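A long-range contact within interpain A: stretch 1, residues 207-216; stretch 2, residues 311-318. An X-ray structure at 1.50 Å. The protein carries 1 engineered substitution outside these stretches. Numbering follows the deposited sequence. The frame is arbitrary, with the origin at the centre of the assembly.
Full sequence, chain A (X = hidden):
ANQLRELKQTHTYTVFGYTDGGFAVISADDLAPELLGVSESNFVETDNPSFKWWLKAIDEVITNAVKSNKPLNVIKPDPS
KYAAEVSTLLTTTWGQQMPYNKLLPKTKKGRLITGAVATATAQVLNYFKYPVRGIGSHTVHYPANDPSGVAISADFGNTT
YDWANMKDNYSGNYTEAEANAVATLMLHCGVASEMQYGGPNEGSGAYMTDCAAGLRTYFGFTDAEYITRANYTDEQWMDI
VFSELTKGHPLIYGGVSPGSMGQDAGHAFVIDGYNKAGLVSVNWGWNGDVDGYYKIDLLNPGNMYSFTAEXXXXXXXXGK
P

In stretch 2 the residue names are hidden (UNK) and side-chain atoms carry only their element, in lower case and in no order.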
# COMPACT_ATOMS: atom_id res chain seq x y z
N TYR A 207 -10.47 -7.47 2.12
CA TYR A 207 -9.55 -8.42 2.75
C TYR A 207 -8.53 -8.90 1.75
O TYR A 207 -8.85 -9.17 0.59
CB TYR A 207 -10.32 -9.62 3.30
CG TYR A 207 -11.32 -9.23 4.36
CD1 TYR A 207 -12.69 -9.23 4.07
CD2 TYR A 207 -10.91 -8.84 5.63
CE1 TYR A 207 -13.63 -8.85 5.08
CE2 TYR A 207 -11.82 -8.45 6.61
CZ TYR A 207 -13.17 -8.47 6.32
OH TYR A 207 -14.08 -8.09 7.30
N MET A 208 -7.29 -9.06 2.20
CA MET A 208 -6.22 -9.50 1.29
C MET A 208 -6.44 -10.89 0.75
O MET A 208 -6.03 -11.17 -0.37
CB MET A 208 -4.85 -9.39 1.97
CG MET A 208 -4.42 -7.98 2.15
SD MET A 208 -4.16 -7.15 0.55
CE MET A 208 -3.70 -5.55 1.17
N THR A 209 -7.14 -11.74 1.50
CA THR A 209 -7.43 -13.06 0.98
C THR A 209 -8.31 -12.98 -0.28
O THR A 209 -8.13 -13.77 -1.24
CB THR A 209 -8.10 -13.93 2.06
OG1 THR A 209 -8.26 -15.27 1.56
CG2 THR A 209 -9.48 -13.39 2.48
N ASP A 210 -9.21 -12.00 -0.30
CA ASP A 210 -10.11 -11.79 -1.44
C ASP A 210 -9.35 -11.12 -2.58
O ASP A 210 -9.56 -11.46 -3.75
CB ASP A 210 -11.31 -10.99 -1.01
CG ASP A 210 -12.22 -11.73 -0.06
OD1 ASP A 210 -12.39 -12.96 -0.18
OD2 ASP A 210 -12.79 -11.03 0.82
N CYS A 211 -8.44 -10.21 -2.25
CA CYS A 211 -7.59 -9.60 -3.26
C CYS A 211 -6.80 -10.70 -4.04
O CYS A 211 -6.86 -10.76 -5.28
CB CYS A 211 -6.65 -8.59 -2.60
SG CYS A 211 -5.51 -7.78 -3.73
N ALA A 212 -6.16 -11.62 -3.30
CA ALA A 212 -5.35 -12.67 -3.91
C ALA A 212 -6.26 -13.59 -4.76
O ALA A 212 -5.92 -13.93 -5.90
CB ALA A 212 -4.68 -13.46 -2.81
N ALA A 213 -7.42 -13.97 -4.25
CA ALA A 213 -8.36 -14.83 -5.00
C ALA A 213 -8.82 -14.19 -6.29
O ALA A 213 -8.89 -14.85 -7.33
CB ALA A 213 -9.54 -15.23 -4.12
N GLY A 214 -9.09 -12.89 -6.25
CA GLY A 214 -9.59 -12.19 -7.41
C GLY A 214 -8.48 -11.99 -8.42
O GLY A 214 -8.72 -11.94 -9.63
N LEU A 215 -7.25 -11.77 -7.94
CA LEU A 215 -6.13 -11.66 -8.84
C LEU A 215 -5.92 -12.98 -9.61
O LEU A 215 -5.66 -12.95 -10.83
CB LEU A 215 -4.87 -11.26 -8.06
CG LEU A 215 -4.79 -9.76 -7.74
CD1 LEU A 215 -3.74 -9.50 -6.63
CD2 LEU A 215 -4.47 -8.91 -8.97
N ARG A 216 -6.07 -14.13 -8.94
CA ARG A 216 -6.02 -15.44 -9.65
C ARG A 216 -7.13 -15.55 -10.67
O ARG A 216 -6.91 -15.97 -11.83
CB ARG A 216 -6.10 -16.64 -8.67
CG ARG A 216 -4.87 -16.77 -7.75
CD ARG A 216 -4.99 -18.00 -6.85
NE ARG A 216 -6.02 -17.91 -5.82
CZ ARG A 216 -5.79 -17.53 -4.57
NH1 ARG A 216 -4.59 -17.10 -4.20
NH2 ARG A 216 -6.79 -17.55 -3.67
N UNK A 311 -0.85 -7.07 9.15
CA UNK A 311 0.17 -7.07 8.10
C UNK A 311 0.07 -8.33 7.27
O UNK A 311 0.43 -9.42 7.73
n UNK A 311 3.43 -5.79 11.20
c UNK A 311 1.89 -5.65 9.34
o UNK A 311 4.28 -5.49 9.13
c UNK A 311 3.30 -5.64 9.89
c UNK A 311 1.58 -6.97 8.67
N UNK A 312 -0.48 -8.15 6.08
CA UNK A 312 -0.66 -9.21 5.11
C UNK A 312 0.07 -8.76 3.85
O UNK A 312 0.28 -7.56 3.64
c UNK A 312 -3.04 -9.54 5.96
c UNK A 312 -2.14 -9.37 4.75
o UNK A 312 -4.14 -8.94 5.97
o UNK A 312 -2.64 -10.24 6.91
N UNK A 313 0.46 -9.70 3.01
CA UNK A 313 0.97 -9.33 1.69
C UNK A 313 0.34 -10.21 0.65
O UNK A 313 -0.02 -11.37 0.92
c UNK A 313 5.69 -10.03 2.35
c UNK A 313 3.16 -10.68 1.39
s UNK A 313 4.92 -10.67 0.86
c UNK A 313 2.51 -9.36 1.64
N UNK A 314 0.27 -9.69 -0.56
CA UNK A 314 -0.08 -10.53 -1.71
C UNK A 314 1.18 -10.59 -2.53
O UNK A 314 1.69 -9.54 -2.98
c UNK A 314 -1.25 -9.97 -2.53
c UNK A 314 -1.47 -10.87 -3.73
c UNK A 314 -2.50 -9.90 -1.68
N UNK A 315 1.72 -11.80 -2.68
CA UNK A 315 2.88 -12.03 -3.52
C UNK A 315 2.45 -12.89 -4.71
O UNK A 315 1.30 -13.36 -4.77
c UNK A 315 5.41 -16.65 -0.16
c UNK A 315 3.78 -14.06 -2.24
c UNK A 315 4.02 -12.66 -2.70
n UNK A 315 4.95 -17.79 0.37
n UNK A 315 6.69 -16.30 -0.01
n UNK A 315 4.58 -15.86 -0.83
c UNK A 315 4.96 -14.59 -1.42
N UNK A 316 3.34 -13.06 -5.69
CA UNK A 316 3.02 -13.88 -6.86
C UNK A 316 2.36 -13.11 -7.99
O UNK A 316 1.81 -13.70 -8.89
N UNK A 317 2.41 -11.78 -7.93
CA UNK A 317 1.84 -10.93 -8.97
C UNK A 317 2.98 -10.42 -9.83
O UNK A 317 3.86 -9.63 -9.38
c UNK A 317 1.04 -9.76 -8.37
c UNK A 317 -0.12 -10.31 -7.48
c UNK A 317 0.47 -8.86 -9.47
N UNK A 318 2.98 -10.85 -11.09
CA UNK A 318 3.99 -10.48 -12.06
C UNK A 318 3.52 -11.04 -13.38
O UNK A 318 2.54 -11.79 -13.43
c UNK A 318 5.38 -12.43 -11.06
c UNK A 318 5.74 -12.59 -9.71
c UNK A 318 5.33 -14.95 -9.84
o UNK A 318 5.30 -16.17 -9.24
c UNK A 318 5.75 -13.85 -9.11
c UNK A 318 4.99 -13.57 -11.77
c UNK A 318 4.96 -14.82 -11.16
c UNK A 318 5.39 -11.06 -11.70
O HOH W 1 -6.46 -8.44 4.93

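Position 311 carries three side-chain carbons in a row, the third bearing one oxygen and one nitrogen. This is a carboxamide at the end of a two-methylene arm, and it touches nothing on the helix that begins at Met208; the residue is Gln311, whose amide is hydrogen-bonded elsewhere in the structure.

At position 312 two carbons end in a pair of oxygens, the short carboxylate of aspartate. CB points toward the helix and lies 3.7 Å from CG of Met208. Asp312 also reaches the start of the helix through a water, which donates to OD1 of Asp312 at 2.6 Å and accepts from the backbone N of Met208 at 2.9 Å. An amide in the first turn has no carbonyl one turn earlier to bond, so the water gives it a partner.

Position 313 has two carbons, a sulfur and a last carbon in an unbranched chain, which can only be methionine. The CA-to-CB bond of Met313 points away from the helix, as the alternation of a strand requires.

At position 314 one carbon carries two more, and CB again points toward the helix. The side chain is that of valine, with chi1 at 177° (t). Val314 meets four helix residues: CG2 lies 3.9 Å from SD of Met208 and 4.2 Å from SG of Cys211, while CG1 lies 4.2 Å from CB of Ala212 and 3.9 Å from CD1 of Leu215.

Position 315 extends through three carbons and a nitrogen to a carbon bearing two further nitrogens, a guanidinium. Arg315 stays out of reach of the helix.

No side-chain atom is present at position 316. With phi/psi of 89/14, a CB would be jammed against the preceding carbonyl oxygen, and the residue is Gly316.

Position 317 repeats the pattern of one carbon carrying two, directed toward the helix. It is Val317, and its CG2 packs 3.8 Å from CD1 of Leu215.

Position 318 shows one carbon and a six-carbon ring bearing an oxygen, hence Tyr318, which makes no contact with the helix.

The contact is a helix laid along a strand, their axes 7° from parallel and 8.5 Å apart at closest approach. No direct hydrogen bond crosses it. Val314 fills the middle, where the small side chain of Ala212 accompanies a CA–CA distance of 6.1 Å to Val314, and Leu215 extends the apolar packing to Val317. At the helix start, Met208 and the bridging water join Asp312. Together the stretches bury 278 Å².

Stretch 2 311-318: QDMVRGVY
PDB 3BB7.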